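Local coordinates for berberine bridge enzyme-like protein (Arabidopsis thaliana, PDB 5D79), which is a secreted, FAD-dependent oxidoreductase of the berberine bridge enzyme-like family, involved in adaptation to salt stress, at residues K257-S262 against H299-G304; T252-K257 against C331-W336; M410-T415 against F500-E505. All blocks are in the same frame, centred on the assembly; numbering follows the deposited sequence.

Interaction 1. Residues K257-S262 against H299-G304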
ATOM      1  N   LYS A 257      10.145  18.532 -11.512  1.00 18.14           N
ATOM      2  CA  LYS A 257      10.949  17.374 -11.839  1.00 17.86           C
ATOM      3  C   LYS A 257      12.330  17.865 -12.205  1.00 19.51           C
ATOM      4  O   LYS A 257      12.478  18.838 -12.947  1.00 22.52           O
ATOM      5  CB  LYS A 257      10.318  16.575 -12.983  1.00 20.21           C
ATOM      6  CG  LYS A 257      11.068  15.311 -13.377  1.00 26.36           C
ATOM      7  CD  LYS A 257      10.273  14.478 -14.382  1.00 33.13           C
ATOM      8  CE  LYS A 257       8.944  14.002 -13.775  1.00 38.50           C
ATOM      9  NZ  LYS A 257       8.048  13.251 -14.719  1.00 39.17           N
ATOM     10  N   VAL A 258      13.343  17.219 -11.644  1.00 16.60           N
ATOM     11  CA  VAL A 258      14.717  17.476 -12.032  1.00 19.60           C
ATOM     12  C   VAL A 258      15.406  16.142 -12.276  1.00 21.04           C
ATOM     13  O   VAL A 258      15.307  15.228 -11.468  1.00 20.56           O
ATOM     14  CB  VAL A 258      15.474  18.285 -10.970  1.00 21.73           C
ATOM     15  CG1 VAL A 258      16.971  18.268 -11.250  1.00 21.54           C
ATOM     16  CG2 VAL A 258      14.945  19.711 -10.915  1.00 21.45           C
ATOM     17  N   GLN A 259      16.083  16.033 -13.410  1.00 20.90           N
ATOM     18  CA  GLN A 259      16.763  14.809 -13.785  1.00 26.31           C
ATOM     19  C   GLN A 259      18.279  14.989 -13.698  1.00 27.75           C
ATOM     20  O   GLN A 259      18.820  16.007 -14.121  1.00 24.71           O
ATOM     21  CB  GLN A 259      16.349  14.388 -15.201  1.00 29.93           C
ATOM     22  CG  GLN A 259      16.817  13.012 -15.595  1.00 35.18           C
ATOM     23  CD  GLN A 259      17.280  12.949 -17.032  1.00 42.18           C
ATOM     24  OE1 GLN A 259      17.680  13.960 -17.610  1.00 45.39           O
ATOM     25  NE2 GLN A 259      17.230  11.759 -17.618  1.00 42.05           N
ATOM     26  N   LYS A 260      18.958  13.993 -13.139  1.00 30.66           N
ATOM     27  CA  LYS A 260      20.411  13.997 -13.072  1.00 26.86           C
ATOM     28  C   LYS A 260      20.963  12.675 -13.580  1.00 22.29           C
ATOM     29  O   LYS A 260      20.728  11.626 -12.998  1.00 20.74           O
ATOM     30  CB  LYS A 260      20.891  14.261 -11.648  1.00 28.05           C
ATOM     31  CG  LYS A 260      20.538  15.636 -11.128  1.00 30.48           C
ATOM     32  CD  LYS A 260      21.023  16.738 -12.063  1.00 33.29           C
ATOM     33  CE  LYS A 260      20.659  18.113 -11.523  1.00 35.94           C
ATOM     34  NZ  LYS A 260      20.808  19.187 -12.549  1.00 40.33           N
ATOM     35  N   THR A 261      21.702  12.734 -14.675  1.00 26.22           N
ATOM     36  CA  THR A 261      22.204  11.527 -15.307  1.00 28.92           C
ATOM     37  C   THR A 261      23.667  11.282 -14.938  1.00 27.32           C
ATOM     38  O   THR A 261      24.179  10.181 -15.132  1.00 28.67           O
ATOM     39  CB  THR A 261      22.051  11.602 -16.849  1.00 29.16           C
ATOM     40  OG1 THR A 261      22.634  12.815 -17.335  1.00 29.19           O
ATOM     41  CG2 THR A 261      20.581  11.585 -17.244  1.00 26.36           C
ATOM     42  N   SER A 262      24.326  12.312 -14.407  1.00 24.09           N
ATOM     43  CA  SER A 262      25.718  12.214 -13.978  1.00 28.78           C
ATOM     44  C   SER A 262      25.815  11.652 -12.558  1.00 29.87           C
ATOM     45  O   SER A 262      25.343  12.282 -11.607  1.00 28.80           O
ATOM     46  CB  SER A 262      26.400  13.587 -14.049  1.00 34.98           C
ATOM     47  OG  SER A 262      27.683  13.577 -13.438  1.00 41.17           O
ATOM     48  N   HIS A 299      19.754   7.018 -13.730  1.00 20.69           N
ATOM     49  CA  HIS A 299      19.685   8.420 -13.400  1.00 20.78           C
ATOM     50  C   HIS A 299      18.974   8.582 -12.063  1.00 18.91           C
ATOM     51  O   HIS A 299      18.331   7.647 -11.596  1.00 18.47           O
ATOM     52  CB  HIS A 299      18.989   9.206 -14.524  1.00 21.63           C
ATOM     53  CG  HIS A 299      17.500   9.028 -14.591  1.00 21.89           C
ATOM     54  ND1 HIS A 299      16.700   9.836 -15.369  1.00 22.00           N
ATOM     55  CD2 HIS A 299      16.664   8.147 -13.989  1.00 24.15           C
ATOM     56  CE1 HIS A 299      15.438   9.466 -15.239  1.00 24.21           C
ATOM     57  NE2 HIS A 299      15.388   8.445 -14.403  1.00 24.35           N
ATOM     58  N   ALA A 300      19.125   9.756 -11.447  1.00 19.23           N
ATOM     59  CA  ALA A 300      18.365  10.146 -10.263  1.00 17.50           C
ATOM     60  C   ALA A 300      17.250  11.092 -10.664  1.00 21.15           C
ATOM     61  O   ALA A 300      17.499  12.145 -11.243  1.00 22.47           O
ATOM     62  CB  ALA A 300      19.256  10.806  -9.225  1.00 17.57           C
ATOM     63  N   LEU A 301      16.023  10.705 -10.348  1.00 21.14           N
ATOM     64  CA  LEU A 301      14.851  11.506 -10.641  1.00 20.90           C
ATOM     65  C   LEU A 301      14.303  12.144  -9.356  1.00 18.24           C
ATOM     66  O   LEU A 301      13.788  11.458  -8.480  1.00 19.79           O
ATOM     67  CB  LEU A 301      13.788  10.636 -11.313  1.00 23.43           C
ATOM     68  CG  LEU A 301      12.728  11.308 -12.176  1.00 31.50           C
ATOM     69  CD1 LEU A 301      13.366  11.927 -13.424  1.00 34.76           C
ATOM     70  CD2 LEU A 301      11.651  10.292 -12.541  1.00 33.13           C
ATOM     71  N   PHE A 302      14.436  13.459  -9.251  1.00 18.16           N
ATOM     72  CA  PHE A 302      13.877  14.214  -8.144  1.00 16.35           C
ATOM     73  C   PHE A 302      12.547  14.841  -8.537  1.00 21.37           C
ATOM     74  O   PHE A 302      12.498  15.765  -9.347  1.00 19.46           O
ATOM     75  CB  PHE A 302      14.851  15.288  -7.704  1.00 11.66           C
ATOM     76  CG  PHE A 302      16.213  14.766  -7.413  1.00 21.30           C
ATOM     77  CD1 PHE A 302      16.521  14.269  -6.156  1.00 24.43           C
ATOM     78  CD2 PHE A 302      17.186  14.747  -8.398  1.00 20.71           C
ATOM     79  CE1 PHE A 302      17.784  13.771  -5.883  1.00 25.48           C
ATOM     80  CE2 PHE A 302      18.444  14.250  -8.132  1.00 23.41           C
ATOM     81  CZ  PHE A 302      18.747  13.761  -6.874  1.00 23.96           C
ATOM     82  N   THR A 303      11.468  14.319  -7.964  1.00 20.48           N
ATOM     83  CA  THR A 303      10.128  14.816  -8.233  1.00 18.70           C
ATOM     84  C   THR A 303       9.486  15.270  -6.931  1.00 19.85           C
ATOM     85  O   THR A 303       9.812  14.779  -5.847  1.00 16.67           O
ATOM     86  CB  THR A 303       9.250  13.753  -8.898  1.00 15.21           C
ATOM     87  OG1 THR A 303       9.213  12.586  -8.073  1.00 16.31           O
ATOM     88  CG2 THR A 303       9.825  13.390 -10.226  1.00 17.26           C
ATOM     89  N   GLY A 304       8.569  16.216  -7.029  1.00 19.11           N
ATOM     90  CA  GLY A 304       7.982  16.765  -5.831  1.00 19.04           C
ATOM     91  C   GLY A 304       6.669  17.475  -6.017  1.00 17.48           C
ATOM     92  O   GLY A 304       6.293  17.838  -7.123  1.00 19.11           O
TER

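Interaction 2. Residues T252-K257 against C331-W336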
ATOM      1  N   THR A 252      -4.494  25.915  -6.528  1.00 30.04           N
ATOM      2  CA  THR A 252      -3.233  25.887  -7.264  1.00 27.58           C
ATOM      3  C   THR A 252      -2.097  25.311  -6.430  1.00 21.28           C
ATOM      4  O   THR A 252      -1.740  25.860  -5.385  1.00 20.20           O
ATOM      5  CB  THR A 252      -2.815  27.293  -7.733  1.00 34.51           C
ATOM      6  OG1 THR A 252      -3.625  27.685  -8.846  1.00 33.90           O
ATOM      7  CG2 THR A 252      -1.340  27.309  -8.142  1.00 36.70           C
ATOM      8  N   ILE A 253      -1.524  24.213  -6.904  1.00 17.39           N
ATOM      9  CA  ILE A 253      -0.307  23.682  -6.308  1.00 14.39           C
ATOM     10  C   ILE A 253       0.807  23.608  -7.355  1.00 14.42           C
ATOM     11  O   ILE A 253       0.608  23.969  -8.521  1.00 15.26           O
ATOM     12  CB  ILE A 253      -0.561  22.310  -5.668  1.00 15.47           C
ATOM     13  CG1 ILE A 253      -1.255  21.352  -6.645  1.00 20.55           C
ATOM     14  CG2 ILE A 253      -1.450  22.492  -4.452  1.00 14.96           C
ATOM     15  CD1 ILE A 253      -0.363  20.657  -7.669  1.00 18.51           C
ATOM     16  N   THR A 254       1.981  23.155  -6.935  1.00 15.64           N
ATOM     17  CA  THR A 254       3.127  23.141  -7.829  1.00 16.05           C
ATOM     18  C   THR A 254       3.849  21.805  -7.785  1.00 16.06           C
ATOM     19  O   THR A 254       4.287  21.372  -6.714  1.00 15.14           O
ATOM     20  CB  THR A 254       4.137  24.260  -7.474  1.00 16.02           C
ATOM     21  OG1 THR A 254       3.479  25.531  -7.461  1.00 17.91           O
ATOM     22  CG2 THR A 254       5.261  24.305  -8.484  1.00 15.16           C
ATOM     23  N   VAL A 255       3.977  21.163  -8.950  1.00 15.67           N
ATOM     24  CA  VAL A 255       4.864  20.008  -9.096  1.00 16.41           C
ATOM     25  C   VAL A 255       6.180  20.406  -9.788  1.00 18.44           C
ATOM     26  O   VAL A 255       6.264  21.448 -10.437  1.00 16.06           O
ATOM     27  CB  VAL A 255       4.203  18.851  -9.883  1.00 13.26           C
ATOM     28  CG1 VAL A 255       2.933  18.382  -9.179  1.00 12.37           C
ATOM     29  CG2 VAL A 255       3.933  19.252 -11.348  1.00 14.50           C
ATOM     30  N   PHE A 256       7.206  19.569  -9.631  1.00 18.79           N
ATOM     31  CA  PHE A 256       8.513  19.800 -10.256  1.00 17.78           C
ATOM     32  C   PHE A 256       9.282  18.502 -10.510  1.00 16.32           C
ATOM     33  O   PHE A 256       9.103  17.498  -9.822  1.00 14.23           O
ATOM     34  CB  PHE A 256       9.368  20.746  -9.402  1.00 18.97           C
ATOM     35  CG  PHE A 256       9.748  20.190  -8.041  1.00 22.55           C
ATOM     36  CD1 PHE A 256       8.922  20.383  -6.941  1.00 22.32           C
ATOM     37  CD2 PHE A 256      10.949  19.504  -7.858  1.00 19.46           C
ATOM     38  CE1 PHE A 256       9.278  19.892  -5.706  1.00 24.17           C
ATOM     39  CE2 PHE A 256      11.308  19.014  -6.621  1.00 19.42           C
ATOM     40  CZ  PHE A 256      10.473  19.205  -5.545  1.00 20.80           C
ATOM     41  N   LYS A 257      10.145  18.532 -11.512  1.00 18.14           N
ATOM     42  CA  LYS A 257      10.949  17.374 -11.839  1.00 17.86           C
ATOM     43  C   LYS A 257      12.330  17.865 -12.205  1.00 19.51           C
ATOM     44  O   LYS A 257      12.478  18.838 -12.947  1.00 22.52           O
ATOM     45  CB  LYS A 257      10.318  16.575 -12.983  1.00 20.21           C
ATOM     46  CG  LYS A 257      11.068  15.311 -13.377  1.00 26.36           C
ATOM     47  CD  LYS A 257      10.273  14.478 -14.382  1.00 33.13           C
ATOM     48  CE  LYS A 257       8.944  14.002 -13.775  1.00 38.50           C
ATOM     49  NZ  LYS A 257       8.048  13.251 -14.719  1.00 39.17           N
ATOM     50  N   CYS A 331       9.331  23.450 -13.179  1.00 24.29           N
ATOM     51  CA  CYS A 331       8.109  23.513 -12.389  1.00 13.77           C
ATOM     52  C   CYS A 331       6.830  23.629 -13.204  1.00 14.01           C
ATOM     53  O   CYS A 331       6.824  24.172 -14.295  1.00 21.64           O
ATOM     54  CB  CYS A 331       8.174  24.690 -11.442  1.00 14.03           C
ATOM     55  SG  CYS A 331       9.574  24.664 -10.358  1.00 18.34           S
ATOM     56  N   GLU A 332       5.736  23.147 -12.639  1.00 15.50           N
ATOM     57  CA  GLU A 332       4.444  23.274 -13.279  1.00 17.13           C
ATOM     58  C   GLU A 332       3.334  23.479 -12.249  1.00 21.23           C
ATOM     59  O   GLU A 332       3.117  22.620 -11.388  1.00 24.74           O
ATOM     60  CB  GLU A 332       4.132  22.040 -14.130  1.00 16.65           C
ATOM     61  CG  GLU A 332       2.879  22.231 -14.962  1.00 21.05           C
ATOM     62  CD  GLU A 332       2.719  21.200 -16.051  1.00 25.18           C
ATOM     63  OE1 GLU A 332       3.568  20.293 -16.167  1.00 27.43           O
ATOM     64  OE2 GLU A 332       1.729  21.304 -16.794  1.00 30.40           O
ATOM     65  N   GLU A 333       2.640  24.613 -12.344  1.00 18.41           N
ATOM     66  CA  GLU A 333       1.477  24.871 -11.507  1.00 16.73           C
ATOM     67  C   GLU A 333       0.260  24.166 -12.085  1.00 14.59           C
ATOM     68  O   GLU A 333      -0.002  24.242 -13.276  1.00 15.04           O
ATOM     69  CB  GLU A 333       1.216  26.383 -11.373  1.00 16.18           C
ATOM     70  CG  GLU A 333       2.136  27.091 -10.361  1.00 19.79           C
ATOM     71  CD  GLU A 333       1.722  28.530 -10.056  1.00 23.58           C
ATOM     72  OE1 GLU A 333       1.026  29.137 -10.895  1.00 25.31           O
ATOM     73  OE2 GLU A 333       2.093  29.053  -8.976  1.00 22.52           O
ATOM     74  N   MET A 334      -0.476  23.463 -11.234  1.00 22.46           N
ATOM     75  CA  MET A 334      -1.685  22.751 -11.650  1.00 20.43           C
ATOM     76  C   MET A 334      -2.550  22.513 -10.418  1.00 21.79           C
ATOM     77  O   MET A 334      -2.175  22.922  -9.320  1.00 21.86           O
ATOM     78  CB  MET A 334      -1.341  21.421 -12.333  1.00 16.04           C
ATOM     79  CG  MET A 334      -0.590  20.437 -11.431  1.00 15.33           C
ATOM     80  SD  MET A 334      -0.085  18.934 -12.280  1.00 15.09           S
ATOM     81  CE  MET A 334       0.975  19.597 -13.542  1.00 18.07           C
ATOM     82  N   SER A 335      -3.698  21.859 -10.591  1.00 21.12           N
ATOM     83  CA  SER A 335      -4.544  21.513  -9.446  1.00 20.71           C
ATOM     84  C   SER A 335      -4.006  20.251  -8.759  1.00 18.71           C
ATOM     85  O   SER A 335      -3.180  19.543  -9.321  1.00 16.88           O
ATOM     86  CB  SER A 335      -5.993  21.319  -9.886  1.00 18.76           C
ATOM     87  OG  SER A 335      -6.122  20.148 -10.670  1.00 18.00           O
ATOM     88  N   TRP A 336      -4.456  19.970  -7.543  1.00 16.65           N
ATOM     89  CA  TRP A 336      -3.975  18.772  -6.874  1.00 15.05           C
ATOM     90  C   TRP A 336      -4.417  17.530  -7.640  1.00 14.74           C
ATOM     91  O   TRP A 336      -3.641  16.599  -7.822  1.00 17.87           O
ATOM     92  CB  TRP A 336      -4.452  18.705  -5.419  1.00 16.81           C
ATOM     93  CG  TRP A 336      -4.307  17.340  -4.859  1.00 16.20           C
ATOM     94  CD1 TRP A 336      -3.178  16.776  -4.327  1.00 11.33           C
ATOM     95  CD2 TRP A 336      -5.325  16.332  -4.812  1.00 18.97           C
ATOM     96  NE1 TRP A 336      -3.435  15.479  -3.949  1.00 12.65           N
ATOM     97  CE2 TRP A 336      -4.742  15.179  -4.239  1.00 15.90           C
ATOM     98  CE3 TRP A 336      -6.675  16.291  -5.206  1.00 14.63           C
ATOM     99  CZ2 TRP A 336      -5.463  14.000  -4.040  1.00 16.51           C
ATOM    100  CZ3 TRP A 336      -7.386  15.119  -5.010  1.00 17.33           C
ATOM    101  CH2 TRP A 336      -6.780  13.988  -4.432  1.00 17.19           C
TER

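Interaction 3. Residues M410-T415 against F500-E505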
ATOM      1  N   MET A 410       3.288  13.098  14.553  1.00 22.81           N
ATOM      2  CA  MET A 410       2.511  12.008  15.143  1.00 20.58           C
ATOM      3  C   MET A 410       3.394  11.035  15.919  1.00 19.67           C
ATOM      4  O   MET A 410       4.521  10.754  15.496  1.00 20.78           O
ATOM      5  CB  MET A 410       1.751  11.255  14.060  1.00 16.50           C
ATOM      6  CG  MET A 410       0.610  12.040  13.457  1.00 17.98           C
ATOM      7  SD  MET A 410      -0.278  11.008  12.289  1.00 34.22           S
ATOM      8  CE  MET A 410      -1.206   9.939  13.388  1.00 16.37           C
ATOM      9  N   ALA A 411       2.886  10.526  17.047  1.00 15.67           N
ATOM     10  CA  ALA A 411       3.644   9.588  17.868  1.00 15.61           C
ATOM     11  C   ALA A 411       3.374   8.160  17.422  1.00 18.44           C
ATOM     12  O   ALA A 411       2.343   7.880  16.807  1.00 16.35           O
ATOM     13  CB  ALA A 411       3.312   9.762  19.335  1.00 13.58           C
ATOM     14  N   GLU A 412       4.311   7.260  17.720  1.00 18.27           N
ATOM     15  CA  GLU A 412       4.218   5.859  17.300  1.00 19.88           C
ATOM     16  C   GLU A 412       2.871   5.202  17.665  1.00 23.18           C
ATOM     17  O   GLU A 412       2.265   4.520  16.830  1.00 19.33           O
ATOM     18  CB  GLU A 412       5.371   5.060  17.921  1.00 20.07           C
ATOM     19  CG  GLU A 412       5.352   3.567  17.612  1.00 20.19           C
ATOM     20  CD  GLU A 412       6.390   2.791  18.400  1.00 21.65           C
ATOM     21  OE1 GLU A 412       6.670   3.180  19.559  1.00 27.24           O
ATOM     22  OE2 GLU A 412       6.930   1.800  17.858  1.00 16.70           O
ATOM     23  N   TYR A 413       2.412   5.440  18.901  1.00 21.36           N
ATOM     24  CA  TYR A 413       1.241   4.784  19.485  1.00 15.08           C
ATOM     25  C   TYR A 413      -0.101   5.184  18.866  1.00 15.29           C
ATOM     26  O   TYR A 413      -1.102   4.517  19.086  1.00 17.39           O
ATOM     27  CB  TYR A 413       1.193   5.071  20.996  1.00 17.44           C
ATOM     28  CG  TYR A 413       0.545   6.410  21.337  1.00 21.26           C
ATOM     29  CD1 TYR A 413       1.298   7.579  21.397  1.00 18.40           C
ATOM     30  CD2 TYR A 413      -0.826   6.500  21.600  1.00 15.74           C
ATOM     31  CE1 TYR A 413       0.702   8.793  21.689  1.00 14.91           C
ATOM     32  CE2 TYR A 413      -1.422   7.713  21.889  1.00 15.39           C
ATOM     33  CZ  TYR A 413      -0.655   8.850  21.931  1.00 16.35           C
ATOM     34  OH  TYR A 413      -1.254  10.047  22.219  1.00 16.78           O
ATOM     35  N   GLU A 414      -0.136   6.273  18.110  1.00 13.11           N
ATOM     36  CA  GLU A 414      -1.409   6.836  17.664  1.00 15.89           C
ATOM     37  C   GLU A 414      -2.198   5.944  16.715  1.00 16.45           C
ATOM     38  O   GLU A 414      -3.413   5.851  16.828  1.00 18.94           O
ATOM     39  CB  GLU A 414      -1.180   8.195  17.007  1.00 17.54           C
ATOM     40  CG  GLU A 414      -0.755   9.261  18.015  1.00 23.53           C
ATOM     41  CD  GLU A 414      -0.655  10.643  17.408  1.00 26.45           C
ATOM     42  OE1 GLU A 414       0.376  11.322  17.630  1.00 24.64           O
ATOM     43  OE2 GLU A 414      -1.610  11.043  16.710  1.00 30.37           O
ATOM     44  N   THR A 415      -1.517   5.324  15.759  1.00 18.92           N
ATOM     45  CA  THR A 415      -2.129   4.319  14.896  1.00 14.38           C
ATOM     46  C   THR A 415      -1.143   3.164  14.827  1.00 13.85           C
ATOM     47  O   THR A 415       0.027   3.336  15.171  1.00 17.58           O
ATOM     48  CB  THR A 415      -2.448   4.862  13.477  1.00 16.23           C
ATOM     49  OG1 THR A 415      -1.236   5.059  12.746  1.00 21.92           O
ATOM     50  CG2 THR A 415      -3.222   6.174  13.538  1.00 16.67           C
ATOM     51  N   PHE A 500       5.294  -3.465  12.897  1.00 14.96           N
ATOM     52  CA  PHE A 500       4.527  -2.661  13.839  1.00 12.74           C
ATOM     53  C   PHE A 500       5.280  -2.180  15.075  1.00 16.34           C
ATOM     54  O   PHE A 500       4.723  -1.417  15.868  1.00 13.79           O
ATOM     55  CB  PHE A 500       3.308  -3.450  14.290  1.00 15.53           C
ATOM     56  CG  PHE A 500       2.414  -3.850  13.163  1.00 19.02           C
ATOM     57  CD1 PHE A 500       1.746  -2.887  12.428  1.00 14.66           C
ATOM     58  CD2 PHE A 500       2.236  -5.179  12.840  1.00 16.30           C
ATOM     59  CE1 PHE A 500       0.923  -3.238  11.396  1.00 15.91           C
ATOM     60  CE2 PHE A 500       1.407  -5.533  11.803  1.00 19.44           C
ATOM     61  CZ  PHE A 500       0.749  -4.557  11.080  1.00 17.47           C
ATOM     62  N   LYS A 501       6.527  -2.630  15.232  1.00 14.54           N
ATOM     63  CA  LYS A 501       7.397  -2.274  16.365  1.00 17.69           C
ATOM     64  C   LYS A 501       6.693  -2.374  17.725  1.00 17.07           C
ATOM     65  O   LYS A 501       6.195  -3.439  18.076  1.00 18.33           O
ATOM     66  CB  LYS A 501       7.987  -0.877  16.161  1.00 17.62           C
ATOM     67  CG  LYS A 501       8.851  -0.786  14.904  1.00 18.15           C
ATOM     68  CD  LYS A 501       9.932   0.272  15.037  1.00 19.28           C
ATOM     69  CE  LYS A 501      11.079  -0.003  14.083  1.00 23.28           C
ATOM     70  NZ  LYS A 501      11.808   1.245  13.733  1.00 24.29           N
ATOM     71  N   ASN A 502       6.641  -1.286  18.487  1.00 16.53           N
ATOM     72  CA  ASN A 502       6.061  -1.343  19.834  1.00 20.04           C
ATOM     73  C   ASN A 502       4.540  -1.473  19.839  1.00 22.63           C
ATOM     74  O   ASN A 502       3.928  -1.697  20.883  1.00 23.04           O
ATOM     75  CB  ASN A 502       6.476  -0.113  20.638  1.00 16.70           C
ATOM     76  CG  ASN A 502       7.979   0.007  20.764  1.00 18.69           C
ATOM     77  OD1 ASN A 502       8.657  -0.965  21.068  1.00 16.54           O
ATOM     78  ND2 ASN A 502       8.510   1.193  20.497  1.00 21.20           N
ATOM     79  N   ASN A 503       3.934  -1.341  18.663  1.00 24.88           N
ATOM     80  CA  ASN A 503       2.490  -1.465  18.522  1.00 20.57           C
ATOM     81  C   ASN A 503       2.027  -2.909  18.409  1.00 19.14           C
ATOM     82  O   ASN A 503       0.825  -3.178  18.418  1.00 22.49           O
ATOM     83  CB  ASN A 503       2.007  -0.693  17.295  1.00 18.49           C
ATOM     84  CG  ASN A 503       1.976   0.807  17.512  1.00 17.93           C
ATOM     85  OD1 ASN A 503       1.830   1.291  18.647  1.00 17.77           O
ATOM     86  ND2 ASN A 503       2.080   1.557  16.419  1.00 12.06           N
ATOM     87  N   PHE A 504       2.968  -3.838  18.278  1.00 15.31           N
ATOM     88  CA  PHE A 504       2.611  -5.238  18.056  1.00 19.59           C
ATOM     89  C   PHE A 504       1.799  -5.855  19.208  1.00 22.04           C
ATOM     90  O   PHE A 504       0.832  -6.575  18.962  1.00 14.91           O
ATOM     91  CB  PHE A 504       3.865  -6.077  17.805  1.00 19.71           C
ATOM     92  CG  PHE A 504       3.588  -7.557  17.658  1.00 23.64           C
ATOM     93  CD1 PHE A 504       2.956  -8.049  16.515  1.00 24.41           C
ATOM     94  CD2 PHE A 504       3.962  -8.454  18.655  1.00 18.03           C
ATOM     95  CE1 PHE A 504       2.703  -9.406  16.372  1.00 20.85           C
ATOM     96  CE2 PHE A 504       3.712  -9.807  18.523  1.00 19.38           C
ATOM     97  CZ  PHE A 504       3.078 -10.287  17.377  1.00 20.26           C
ATOM     98  N   GLU A 505       2.177  -5.560  20.453  1.00 22.21           N
ATOM     99  CA  GLU A 505       1.497  -6.155  21.604  1.00 22.70           C
ATOM    100  C   GLU A 505       0.039  -5.720  21.678  1.00 20.42           C
ATOM    101  O   GLU A 505      -0.837  -6.555  21.891  1.00 20.12           O
ATOM    102  CB  GLU A 505       2.220  -5.815  22.904  1.00 21.92           C
ATOM    103  CG  GLU A 505       3.572  -6.509  23.032  1.00 28.28           C
ATOM    104  CD  GLU A 505       3.503  -8.048  22.962  1.00 28.05           C
ATOM    105  OE1 GLU A 505       2.491  -8.650  23.400  1.00 21.90           O
ATOM    106  OE2 GLU A 505       4.484  -8.647  22.465  1.00 29.82           O
TER

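Interaction 1. Residues K257-S262 against H299-G304
F302 and A300 form the dense side of this antiparallel strand pair. Their side chains share one face of the sheet with V258 and K260. Helix 263-276 packs on three of these four, with A266 against A300 and K260, and I269 and I270 against the F302 ring; V258 meets the loop leucines L324 and L326 instead. F302 suits the place because its flat ring packs against the two isoleucines, whereas A300 is small enough to let the helix come close. K260 turns its aliphatic part inward: CG meets the ring edge of F302 at CE2, 3.9 Å away. Its bent chain then carries the ammonium off to a weak, long ion pair with E265.

Behind these side chains the backbones are bonded twice at each of two pairs. V258 N reaches F302 O at 2.8 Å, and F302 N reaches V258 O at 3.0 Å, nearly along the C=O axis. The same exchange joins K260 N to A300 O at 3.0 Å and A300 N to K260 O at 2.9 Å.

On the other face K257 and Q259 are exposed to solvent, while T303 and H299 are buried beneath them. K257 runs alongside T303, its CE 3.7 Å from T303 CG2, and crosses L301 CD1 obliquely; its charged end makes a cation-pi contact with W342. Long chains with polar tips suit this surface. The crowded first torsion of H299 (chi1 75°) aims its ring at the neighbouring strand, where Q259 NE2 donates to H299 ND1 at 3.0 Å. This bond lies in the ring plane, although amide and ring planes stand 89° apart; the imidazole proton, if the ring is neutral, is then probably on NE2. The pair belongs to a seven-stranded antiparallel sheet, probably that of the substrate-binding domain, as in relatives.

Interaction 2. Residues T252-K257 against C331-W336
I253, V255 and M334 make the apolar centre. M334 starts from the crowded first torsion and bends at chi3 (61°), so that its methyl CE comes to 3.7 Å from V255 CG2, while its CG lies 3.8 Å from I253 CD1. The flexible thioether can follow the rigid beta-branched chains, which themselves suit an extended strand. I253 also reaches past the strand end to W336, and S339 and W342 of helix 336-343 close over this face. On the reverse face F256 CB rests 4.0 Å from C331 SG, beneath L313 of helix 310-320.

Paired exchanges hold the backbones: I253 N to M334 O at 2.8 Å and E332 N to V255 O at 2.8 Å, with their return bonds. Both return donors, M334 N and V255 N, stand above the carbonyl planes of their acceptors.

At the polar margin E333 CD lies 3.8 Å from T252 CG2. The carboxylate's OE2 accepts from V310 N, and T254 OG1 instead bonds G308 O. The short hydroxyl of S335, OG, accepts from E338 N as an N-cap. The pair joins the outermost strand 331-334 to strand 253-260 in the seven-stranded antiparallel sheet.

Interaction 3. Residues M410-T415 against F500-E505
With CG anti to the backbone N (chi1 177°) and an extended chain beyond, E412 stretches its carboxylate to the turn at 501-503. There N502 (chi1 -59°) and N503 (chi1 -76°) both set CG anti to the carbonyl carbon, which turns the N502 amide to the carboxylate and the N503 amide to the E412 carbonyl. N502 ND2 gives a nearly straight bond to the syn lone pair of E412 OE1 at 2.9 Å, the acceptor lying in the amide plane. N502 N reaches E412 OE2 at 3.2 Å from above the carboxylate plane, so one asparagine grips both oxygens. Glutamate has the length to span this gap, and its charge is probably eased by these bonds and by the distant K501 ammonium, 6.4 Å from NZ to E412 OE2.

N503 ND2 donates almost straight to E412 O at 3.0 Å, and also bonds P416 O; the buried amide thus ties down the loop backbone, a task for which asparagine's short primary amide is well suited.

The contact fastens the loop between helix 406-409 and strand 425-434, where Y413 O accepts from W226 NE1, to the turn joining helices 488-500 and 504-514, where F504 packs back on Y489.

Interactions 1 and 2 are successive parts of one sheet, about 16 Å apart from centre to centre. They share K257 and strand 253-260, which has strand 298-306 on one flank and the outermost strand 331-334 on the other; G304 N and F256 O, 3.1 Å apart, probably bond where the two meet. Along the chain, 299-304 returns to strand 253-260 before 331-336 does, so the shorter loop lies within the longer. Interaction 3 follows later in sequence, its centre about 34 Å from the centres of the others. Two contacts thus belong to one end of the antiparallel sheet, while the third joins a loop to an inter-helix turn, its nearest atoms about 17 Å from interaction 2 and about 21 Å from interaction 1.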